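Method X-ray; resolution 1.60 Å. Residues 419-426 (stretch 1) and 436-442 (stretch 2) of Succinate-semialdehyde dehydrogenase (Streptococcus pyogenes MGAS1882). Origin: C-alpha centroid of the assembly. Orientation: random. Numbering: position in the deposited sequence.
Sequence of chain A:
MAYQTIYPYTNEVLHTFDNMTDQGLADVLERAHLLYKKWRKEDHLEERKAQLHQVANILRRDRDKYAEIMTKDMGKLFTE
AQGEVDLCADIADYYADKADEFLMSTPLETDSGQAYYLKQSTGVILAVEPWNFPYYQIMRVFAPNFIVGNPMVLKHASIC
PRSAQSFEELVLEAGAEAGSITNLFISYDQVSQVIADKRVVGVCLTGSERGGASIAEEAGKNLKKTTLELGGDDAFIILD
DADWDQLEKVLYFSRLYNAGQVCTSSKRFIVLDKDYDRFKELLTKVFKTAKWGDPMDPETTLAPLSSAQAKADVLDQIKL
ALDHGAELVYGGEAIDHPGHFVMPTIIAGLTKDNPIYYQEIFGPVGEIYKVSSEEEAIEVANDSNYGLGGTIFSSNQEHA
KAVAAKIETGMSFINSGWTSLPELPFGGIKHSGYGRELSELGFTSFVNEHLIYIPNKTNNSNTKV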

# COMPACT_ATOMS: atom_id res chain seq x y z
N THR A 419 13.57 1.75 19.77
CA THR A 419 14.39 0.61 19.41
C THR A 419 13.70 -0.11 18.28
O THR A 419 12.55 0.18 17.95
N SER A 420 14.41 -1.05 17.67
CA SER A 420 13.85 -1.86 16.62
C SER A 420 14.34 -3.28 16.83
O SER A 420 15.49 -3.48 17.21
N LEU A 421 13.45 -4.25 16.62
CA LEU A 421 13.77 -5.66 16.74
C LEU A 421 13.05 -6.35 15.59
O LEU A 421 12.04 -5.83 15.09
N PRO A 422 13.55 -7.51 15.14
CA PRO A 422 12.96 -8.12 13.95
C PRO A 422 11.47 -8.41 14.08
O PRO A 422 10.75 -8.37 13.07
N GLU A 423 11.02 -8.66 15.30
CA GLU A 423 9.63 -9.06 15.55
C GLU A 423 8.65 -7.90 15.74
O GLU A 423 7.45 -8.11 15.92
N LEU A 424 9.16 -6.67 15.70
CA LEU A 424 8.32 -5.49 15.95
C LEU A 424 8.08 -4.70 14.66
O LEU A 424 9.03 -4.33 13.96
N PRO A 425 6.80 -4.40 14.34
CA PRO A 425 6.52 -3.63 13.12
C PRO A 425 6.99 -2.19 13.24
O PRO A 425 6.88 -1.58 14.32
N PHE A 426 7.52 -1.66 12.15
CA PHE A 426 8.11 -0.33 12.13
C PHE A 426 7.50 0.49 11.00
O PHE A 426 7.60 0.11 9.84
N ARG A 436 4.42 -0.96 6.70
CA ARG A 436 5.20 -1.35 7.86
C ARG A 436 6.33 -2.25 7.40
O ARG A 436 6.18 -3.02 6.45
N GLU A 437 7.47 -2.13 8.07
CA GLU A 437 8.60 -3.04 7.84
C GLU A 437 8.91 -3.81 9.12
O GLU A 437 8.56 -3.37 10.21
N LEU A 438 9.56 -4.96 8.97
CA LEU A 438 9.80 -5.90 10.08
C LEU A 438 8.51 -6.52 10.61
O LEU A 438 7.40 -6.13 10.22
N SER A 439 8.66 -7.51 11.50
CA SER A 439 7.56 -8.39 11.94
C SER A 439 6.92 -9.11 10.76
O SER A 439 7.44 -9.08 9.64
N GLU A 440 5.78 -9.77 10.98
CA GLU A 440 5.11 -10.41 9.86
C GLU A 440 4.42 -9.36 8.98
O GLU A 440 4.19 -9.61 7.80
N LEU A 441 4.10 -8.20 9.55
CA LEU A 441 3.50 -7.13 8.76
C LEU A 441 4.44 -6.71 7.64
O LEU A 441 4.01 -6.36 6.54
N GLY A 442 5.74 -6.74 7.92
CA GLY A 442 6.73 -6.35 6.92
C GLY A 442 7.09 -7.46 5.94
O GLY A 442 8.00 -7.29 5.12

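When two irregular segments lie side by side, the backbone often supplies the polar framework and the side chains fill what remains; this pair from succinate-semialdehyde dehydrogenase is a compact example. Three main-chain hydrogen bonds fix the alignment. Phe-426 N donates to Glu-437 O at 2.8 Å, and Glu-437 N returns the bond to Phe-426 O at 2.9 Å, making a single antiparallel bridge. Farther along, Ser-439 N donates to Pro-422 O, also at 2.8 Å. That acceptor lies within a type I turn from Leu-421 to Leu-424, closed by Leu-424 N to Leu-421 O at 3.1 Å, so the turn offers an outward carbonyl to the partner stretch. Weaker CA-H...O contacts flank the bridge: Arg-436 CA approaches Phe-426 O at 3.4 Å, and Pro-425 CA approaches Glu-437 O at 3.6 Å.

No side chain makes a hydrogen bond across the interface. Ser-439, in the p rotamer, gives its OG proton to Leu-438 O at 2.7 Å and receives Leu-441 N at OG at 3.1 Å. The hydroxyl thus braces its own stretch, while Ser-439 CB rests 3.3 Å from Glu-423 O and Ser-439 OG lies 3.5 Å from Pro-425 CB. Ser-420 OG, Glu-437 OE1 and the guanidinium nitrogens of Arg-436 are hydrogen-bonded outside the pair. Glu-423 has its CB directed away, and its OE2 is hydrogen-bonded elsewhere in the structure.

Two leucines have CA-to-CB bonds pointing toward stretch 1; Leu-438 is the more extensively covered, and Leu-441 adds a smaller contact. Leu-438, with chi1 m and chi2 t, sets its CB 3.3 Å from Leu-424 O and 3.6 Å from Pro-422 O, and carries CD1 to 3.2 Å from Ser-420 OG and 3.7 Å from Leu-421 O. Much of its environment here is therefore polar backbone and hydroxyl rather than hydrocarbon. Leu-441, also m and t, makes the apolar side-chain contact of the pair: its CD1 meets Pro-425 CB at 3.8 Å. Pro-425, its ring C-gamma endo, has its CA-to-CB bond sideways to stretch 2, and its CB also comes within 4.5 Å of Arg-436 CB.

Phe-426 illustrates a different arrangement. Its CB leaves sideways, but the t rotamer leads the ring away from stretch 2, so this residue joins the partner chiefly through its backbone. In Leu-421, Pro-422 and Leu-424, by contrast, the CA-to-CB bond itself points away, leaving their carbonyl oxygens to face Leu-438. The general lesson is that a close-fitting contact can be built largely from main-chain atoms, with two side chains, Leu-438 and Leu-441, pointing in from one stretch.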

# COMPACT_ATOMS: atom_id res chain seq x y z
CB THR A 419 14.61 -0.36 20.56
OG1 THR A 419 15.61 -1.30 20.18
CG2 THR A 419 13.32 -1.09 20.88
CB SER A 420 14.31 -1.34 15.25
OG SER A 420 13.85 -2.19 14.21
CB LEU A 421 13.26 -6.21 18.07
CG LEU A 421 13.96 -5.67 19.32
CD1 LEU A 421 13.16 -6.05 20.56
CD2 LEU A 421 15.38 -6.22 19.39
CB PRO A 422 13.74 -9.43 13.82
CG PRO A 422 15.08 -9.12 14.45
CD PRO A 422 14.74 -8.23 15.61
CB GLU A 423 9.58 -9.99 16.76
CG GLU A 423 9.94 -9.30 18.07
CD GLU A 423 11.40 -9.45 18.47
OE1 GLU A 423 12.27 -9.63 17.58
OE2 GLU A 423 11.67 -9.39 19.68
CB LEU A 424 8.98 -4.57 16.98
CG LEU A 424 9.31 -5.15 18.36
CD1 LEU A 424 9.96 -4.09 19.27
CD2 LEU A 424 8.06 -5.73 19.01
CB PRO A 425 5.00 -3.70 12.99
CG PRO A 425 4.50 -3.94 14.39
CD PRO A 425 5.57 -4.75 15.07
CB PHE A 426 9.62 -0.44 11.95
CG PHE A 426 10.38 0.85 12.19
CD1 PHE A 426 10.28 1.92 11.31
CD2 PHE A 426 11.25 0.96 13.27
CE1 PHE A 426 10.99 3.09 11.53
CE2 PHE A 426 11.97 2.12 13.49
CZ PHE A 426 11.84 3.19 12.62
CB ARG A 436 4.33 -2.09 8.89
CG ARG A 436 3.22 -1.25 9.50
CD ARG A 436 3.82 -0.22 10.46
NE ARG A 436 2.85 0.64 11.15
CZ ARG A 436 2.40 1.81 10.69
NH1 ARG A 436 2.77 2.27 9.50
NH2 ARG A 436 1.56 2.52 11.44
CB GLU A 437 9.82 -2.27 7.31
CG GLU A 437 9.60 -1.80 5.87
CD GLU A 437 10.74 -1.01 5.27
OE1 GLU A 437 11.81 -0.84 5.91
OE2 GLU A 437 10.58 -0.56 4.11
CB LEU A 438 10.66 -5.27 11.19
CG LEU A 438 12.06 -4.80 10.74
CD1 LEU A 438 12.81 -4.13 11.89
CD2 LEU A 438 12.88 -5.97 10.17
CB SER A 439 6.50 -7.63 12.77
OG SER A 439 5.56 -6.95 11.95
CB GLU A 440 4.10 -11.47 10.32
CG GLU A 440 3.62 -12.35 9.15
CD GLU A 440 2.75 -13.51 9.59
OE1 GLU A 440 2.43 -13.61 10.79
OE2 GLU A 440 2.38 -14.33 8.72
CB LEU A 441 3.14 -5.93 9.63
CG LEU A 441 2.06 -6.15 10.70
CD1 LEU A 441 1.71 -4.85 11.42
CD2 LEU A 441 0.81 -6.78 10.09